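Local coordinates for 6-phosphogluconate dehydrogenase NAD-binding (PDB 4GBJ), which probably acts as an NAD(P)-dependent oxidoreductase of the family that includes 6-phosphogluconate and 3-hydroxyisobutyrate dehydrogenases, at residues Ala191-Glu196 against Gly288-Ala293; Arg266-Ser271 against Gly283-Gly288. One frame throughout, in Å; residues are numbered along the deposited sequence.

Contact 1 (Ala191-Glu196 against Gly288-Ala293)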
loop_
_atom_site.group_PDB
_atom_site.type_symbol
_atom_site.label_atom_id
_atom_site.label_comp_id
_atom_site.label_asym_id
_atom_site.label_seq_id
_atom_site.Cartn_x
_atom_site.Cartn_y
_atom_site.Cartn_z
ATOM N N ALA B 191 -6.099 2.137 10.167
ATOM C CA ALA B 191 -5.216 3.219 10.599
ATOM C C ALA B 191 -5.970 4.506 10.790
ATOM O O ALA B 191 -5.790 5.148 11.831
ATOM C CB ALA B 191 -4.079 3.419 9.600
ATOM N N PHE B 192 -6.881 4.860 9.854
ATOM C CA PHE B 192 -7.629 6.130 9.963
ATOM C C PHE B 192 -8.657 6.110 11.047
ATOM O O PHE B 192 -8.849 7.145 11.688
ATOM C CB PHE B 192 -8.277 6.539 8.657
ATOM C CG PHE B 192 -7.415 6.820 7.434
ATOM C CD1 PHE B 192 -6.022 6.715 7.490
ATOM C CD2 PHE B 192 -8.000 7.167 6.224
ATOM C CE1 PHE B 192 -5.242 6.923 6.356
ATOM C CE2 PHE B 192 -7.210 7.406 5.091
ATOM C CZ PHE B 192 -5.835 7.245 5.158
ATOM N N THR B 193 -9.220 4.925 11.371
ATOM C CA THR B 193 -10.141 4.737 12.499
ATOM C C THR B 193 -9.398 4.839 13.803
ATOM O O THR B 193 -9.921 5.461 14.717
ATOM C CB THR B 193 -10.907 3.395 12.357
ATOM O OG1 THR B 193 -11.662 3.498 11.167
ATOM C CG2 THR B 193 -11.847 3.117 13.519
HETATM N N MSE B 194 -8.194 4.252 13.924
HETATM C CA MSE B 194 -7.408 4.393 15.138
HETATM C C MSE B 194 -7.143 5.877 15.417
HETATM O O MSE B 194 -7.196 6.339 16.573
HETATM C CB MSE B 194 -6.039 3.638 15.051
HETATM C CG MSE B 194 -5.017 4.050 16.210
HETATM SE SE MSE B 194 -3.428 2.904 16.091
HETATM C CE MSE B 194 -2.508 3.739 14.552
ATOM N N ALA B 195 -6.762 6.613 14.361
ATOM C CA ALA B 195 -6.488 8.048 14.472
ATOM C C ALA B 195 -7.762 8.779 14.884
ATOM O O ALA B 195 -7.760 9.539 15.872
ATOM C CB ALA B 195 -5.953 8.573 13.136
ATOM N N GLU B 196 -8.885 8.472 14.215
ATOM C CA GLU B 196 -10.155 9.122 14.511
ATOM C C GLU B 196 -10.572 8.942 15.965
ATOM O O GLU B 196 -10.971 9.892 16.624
ATOM C CB GLU B 196 -11.234 8.599 13.585
ATOM C CG GLU B 196 -12.584 9.237 13.810
ATOM C CD GLU B 196 -13.654 8.699 12.889
ATOM O OE1 GLU B 196 -13.368 7.758 12.108
ATOM O OE2 GLU B 196 -14.794 9.208 12.970
ATOM N N GLY B 288 -15.780 -1.419 7.585
ATOM C CA GLY B 288 -15.780 -2.443 8.642
ATOM C C GLY B 288 -14.980 -2.051 9.873
ATOM O O GLY B 288 -15.360 -2.362 11.000
ATOM N N ALA B 289 -13.865 -1.369 9.669
ATOM C CA ALA B 289 -13.003 -0.924 10.787
ATOM C C ALA B 289 -13.756 0.090 11.647
ATOM O O ALA B 289 -13.550 0.110 12.852
ATOM C CB ALA B 289 -11.711 -0.296 10.261
ATOM N N SER B 290 -14.637 0.916 11.006
ATOM C CA SER B 290 -15.461 1.926 11.675
ATOM C C SER B 290 -16.548 1.232 12.467
ATOM O O SER B 290 -16.743 1.553 13.638
ATOM C CB SER B 290 -16.050 2.909 10.674
ATOM O OG SER B 290 -15.007 3.664 10.082
ATOM N N ASP B 291 -17.176 0.217 11.855
ATOM C CA ASP B 291 -18.165 -0.635 12.525
ATOM C C ASP B 291 -17.617 -1.275 13.781
ATOM O O ASP B 291 -18.228 -1.189 14.820
ATOM C CB ASP B 291 -18.637 -1.754 11.613
ATOM C CG ASP B 291 -19.312 -1.320 10.367
ATOM O OD1 ASP B 291 -19.913 -0.214 10.371
ATOM O OD2 ASP B 291 -19.344 -2.124 9.398
ATOM N N ASP B 292 -16.474 -1.907 13.682
ATOM C CA ASP B 292 -15.828 -2.593 14.815
ATOM C C ASP B 292 -15.403 -1.685 15.901
ATOM O O ASP B 292 -15.366 -2.125 17.042
ATOM C CB ASP B 292 -14.588 -3.365 14.394
ATOM C CG ASP B 292 -14.838 -4.519 13.469
ATOM O OD1 ASP B 292 -16.003 -4.887 13.299
ATOM O OD2 ASP B 292 -13.839 -5.122 12.988
ATOM N N ALA B 293 -15.100 -0.441 15.590
ATOM C CA ALA B 293 -14.722 0.552 16.581
ATOM C C ALA B 293 -15.930 1.370 17.097
ATOM O O ALA B 293 -15.712 2.370 17.763
ATOM C CB ALA B 293 -13.662 1.487 15.995
HETATM O O HOH W 1 -12.871 3.108 8.302
HETATM O O HOH W 2 -15.270 6.316 10.801
#
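The hydroxyl of S290 meets T193 through water. S290 OG lies 3.5 Å from T193 OG1, with no direct bond between the two. One water links them, bonded to S290 OG at 2.8 Å. The same water donates to T193 OG1 over 3.1 Å. A second water, also bonded to S290 OG, donates to E196 OE1 over 2.7 Å and carries the polar link about one helical turn further along 191-196. N229 ND2 adds a weak hydrogen bond to the same serine oxygen. T193 OG1 is gripped as well: with chi1 at -62° it sits beside its own backbone N, where it is bonded to G189 O one turn back, and R202 NH1 also reaches it. R202 NH1 also forms a salt bridge with E196 OE1, so one arginine joins both residues.

The two segments belong to the helical C-terminal domain of this dehydrogenase family: 191-196 lies near the C-terminal end of the long helix 169-197, and 288-293 is the short helix near the C-terminus together with the residue that follows it. Beside the waters, direct contact rests on the T193 side chain. The same torsion that puts OG1 next to the backbone N sets T193 CG2 anti to it, against the end of the short helix. There CG2 presses on CB of A293, the residue that follows the helix, at 3.5 Å, closer than usual for two carbons. It also lies 3.5 Å from A289 O, while A289 CB packs against T193 OG1. Away from the short helix, A191 and selenomethionine M194 pack on F179 and A176 of the second subunit.

Contact 2 (Arg266-Ser271 against Gly283-Gly288)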
loop_
_atom_site.group_PDB
_atom_site.type_symbol
_atom_site.label_atom_id
_atom_site.label_comp_id
_atom_site.label_asym_id
_atom_site.label_seq_id
_atom_site.Cartn_x
_atom_site.Cartn_y
_atom_site.Cartn_z
ATOM N N ARG B 266 -12.384 -10.621 2.595
ATOM C CA ARG B 266 -13.612 -11.359 2.337
ATOM C C ARG B 266 -14.671 -11.085 3.414
ATOM O O ARG B 266 -15.816 -10.803 3.067
ATOM C CB ARG B 266 -13.341 -12.866 2.246
ATOM C CG ARG B 266 -14.587 -13.730 2.082
ATOM C CD ARG B 266 -14.171 -15.168 1.790
ATOM N NE ARG B 266 -15.298 -16.089 1.906
ATOM C CZ ARG B 266 -15.832 -16.517 3.045
ATOM N NH1 ARG B 266 -15.359 -16.091 4.217
ATOM N NH2 ARG B 266 -16.861 -17.345 3.027
ATOM N N ASN B 267 -14.305 -11.131 4.688
ATOM C CA ASN B 267 -15.286 -10.895 5.785
ATOM C C ASN B 267 -15.792 -9.479 5.786
ATOM O O ASN B 267 -16.966 -9.284 6.125
ATOM C CB ASN B 267 -14.723 -11.265 7.171
ATOM C CG ASN B 267 -14.644 -12.773 7.346
ATOM O OD1 ASN B 267 -15.304 -13.526 6.654
ATOM N ND2 ASN B 267 -13.771 -13.253 8.210
ATOM N N ARG B 268 -14.955 -8.480 5.349
ATOM C CA ARG B 268 -15.466 -7.117 5.252
ATOM C C ARG B 268 -16.648 -7.016 4.253
ATOM O O ARG B 268 -17.601 -6.297 4.512
ATOM C CB ARG B 268 -14.382 -6.149 4.809
ATOM C CG ARG B 268 -13.217 -6.008 5.729
ATOM C CD ARG B 268 -13.654 -5.709 7.137
ATOM N NE ARG B 268 -12.580 -5.166 7.957
ATOM C CZ ARG B 268 -12.666 -4.936 9.265
ATOM N NH1 ARG B 268 -13.770 -5.222 9.924
ATOM N NH2 ARG B 268 -11.629 -4.451 9.928
ATOM N N PHE B 269 -16.542 -7.682 3.116
ATOM C CA PHE B 269 -17.616 -7.698 2.111
ATOM C C PHE B 269 -18.827 -8.444 2.597
ATOM O O PHE B 269 -19.952 -7.954 2.436
ATOM C CB PHE B 269 -17.181 -8.302 0.772
ATOM C CG PHE B 269 -16.269 -7.391 -0.012
ATOM C CD1 PHE B 269 -16.719 -6.163 -0.474
ATOM C CD2 PHE B 269 -14.926 -7.716 -0.202
ATOM C CE1 PHE B 269 -15.849 -5.278 -1.097
ATOM C CE2 PHE B 269 -14.071 -6.840 -0.835
ATOM C CZ PHE B 269 -14.540 -5.637 -1.304
ATOM N N ILE B 270 -18.622 -9.630 3.205
ATOM C CA ILE B 270 -19.775 -10.422 3.709
ATOM C C ILE B 270 -20.564 -9.591 4.763
ATOM O O ILE B 270 -21.796 -9.469 4.703
ATOM C CB ILE B 270 -19.310 -11.774 4.283
ATOM C CG1 ILE B 270 -18.726 -12.649 3.138
ATOM C CG2 ILE B 270 -20.463 -12.492 4.950
ATOM C CD1 ILE B 270 -18.019 -13.894 3.618
ATOM N N SER B 271 -19.835 -9.029 5.722
ATOM C CA SER B 271 -20.414 -8.195 6.774
ATOM C C SER B 271 -21.052 -6.935 6.192
ATOM O O SER B 271 -22.142 -6.556 6.624
ATOM C CB SER B 271 -19.383 -7.836 7.844
ATOM O OG SER B 271 -20.048 -7.191 8.917
ATOM N N GLY B 283 -14.827 0.207 -2.327
ATOM C CA GLY B 283 -14.023 0.869 -1.311
ATOM C C GLY B 283 -14.651 0.842 0.069
ATOM O O GLY B 283 -13.950 0.957 1.079
ATOM N N ALA B 284 -16.001 0.692 0.142
ATOM C CA ALA B 284 -16.707 0.649 1.422
ATOM C C ALA B 284 -16.328 -0.547 2.259
ATOM O O ALA B 284 -16.748 -0.612 3.395
ATOM C CB ALA B 284 -18.216 0.675 1.188
ATOM N N LEU B 285 -15.458 -1.466 1.782
ATOM C CA LEU B 285 -14.966 -2.539 2.652
ATOM C C LEU B 285 -14.280 -1.877 3.878
ATOM O O LEU B 285 -14.271 -2.448 4.989
ATOM C CB LEU B 285 -14.000 -3.494 1.905
ATOM C CG LEU B 285 -12.601 -2.930 1.585
ATOM C CD1 LEU B 285 -11.612 -3.155 2.718
ATOM C CD2 LEU B 285 -12.068 -3.522 0.293
ATOM N N ALA B 286 -13.694 -0.669 3.665
ATOM C CA ALA B 286 -12.985 0.071 4.712
ATOM C C ALA B 286 -13.895 0.540 5.879
ATOM O O ALA B 286 -13.356 0.886 6.941
ATOM C CB ALA B 286 -12.241 1.256 4.116
ATOM N N LEU B 287 -15.245 0.535 5.696
ATOM C CA LEU B 287 -16.203 0.840 6.753
ATOM C C LEU B 287 -16.231 -0.185 7.831
ATOM O O LEU B 287 -16.687 0.153 8.915
ATOM C CB LEU B 287 -17.648 1.020 6.232
ATOM C CG LEU B 287 -17.978 2.347 5.624
ATOM C CD1 LEU B 287 -19.417 2.371 5.142
ATOM C CD2 LEU B 287 -17.807 3.494 6.660
ATOM N N GLY B 288 -15.780 -1.419 7.585
ATOM C CA GLY B 288 -15.780 -2.443 8.642
ATOM C C GLY B 288 -14.980 -2.051 9.873
ATOM O O GLY B 288 -15.360 -2.362 11.000
#
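R268 lays its guanidinium over the backbone of G288, whose C lies 3.3 Å above the guanidinium plane and toward its rim, nearest to NH1. The approach is flat packing: G288 O is as near to R268 NH1 as the carbon is, but the angle is too poor for a hydrogen bond. The polar end is held instead by a salt bridge from NH2 to E186 OE1, with D292 as a second partner. R268 CB lies 3.7 Å from L285 O, and beyond CG a bend at chi2 (-52°) turns CD and the guanidinium toward G288. G288, with no side chain, lets R268 CD come to 4.2 Å from its CA. With a leucine in place of R268, E186 and D292 would probably lose the positive charge they share, and the G288 peptide its flat cover.

The segments lie on helix 260-274 and in the return toward the last short helix of the C-terminal helical domain, where 283-286 is the later part of a 3-10 segment. Around F269 and L285 the packing is apolar and buried. L285 CB makes a CH-pi contact with one face of the F269 ring, 4.2 Å from its centroid and 24° off the normal, and L285 CD2 reaches F269 CZ at 3.6 Å. F238 meets the F269 ring edge-to-face, and L185 of helix 169-197 packs on L285. The R268 end of the contact, by contrast, is partly exposed, and N267 and I270 of the same helix face solvent.

Contacts 1 and 2 share G288, and their centres lie 12 Å apart. Contact 2 is nested within the chain loop that contact 1 closes, so the same final segment is held first against helix 260-274 and then against helix 169-197. R268 ties the two together: its NH1 is 3.1 Å from D292 OD2 in a salt bridge, and its CZ packs 3.8 Å from A289 N. Both contacts also border the second subunit, where R268 touches P260 and A293 touches A257 of that chain. Neither lies at the sodium site of E154 and V157 or at K174, the predicted active-site residue near the start of helix 169-197.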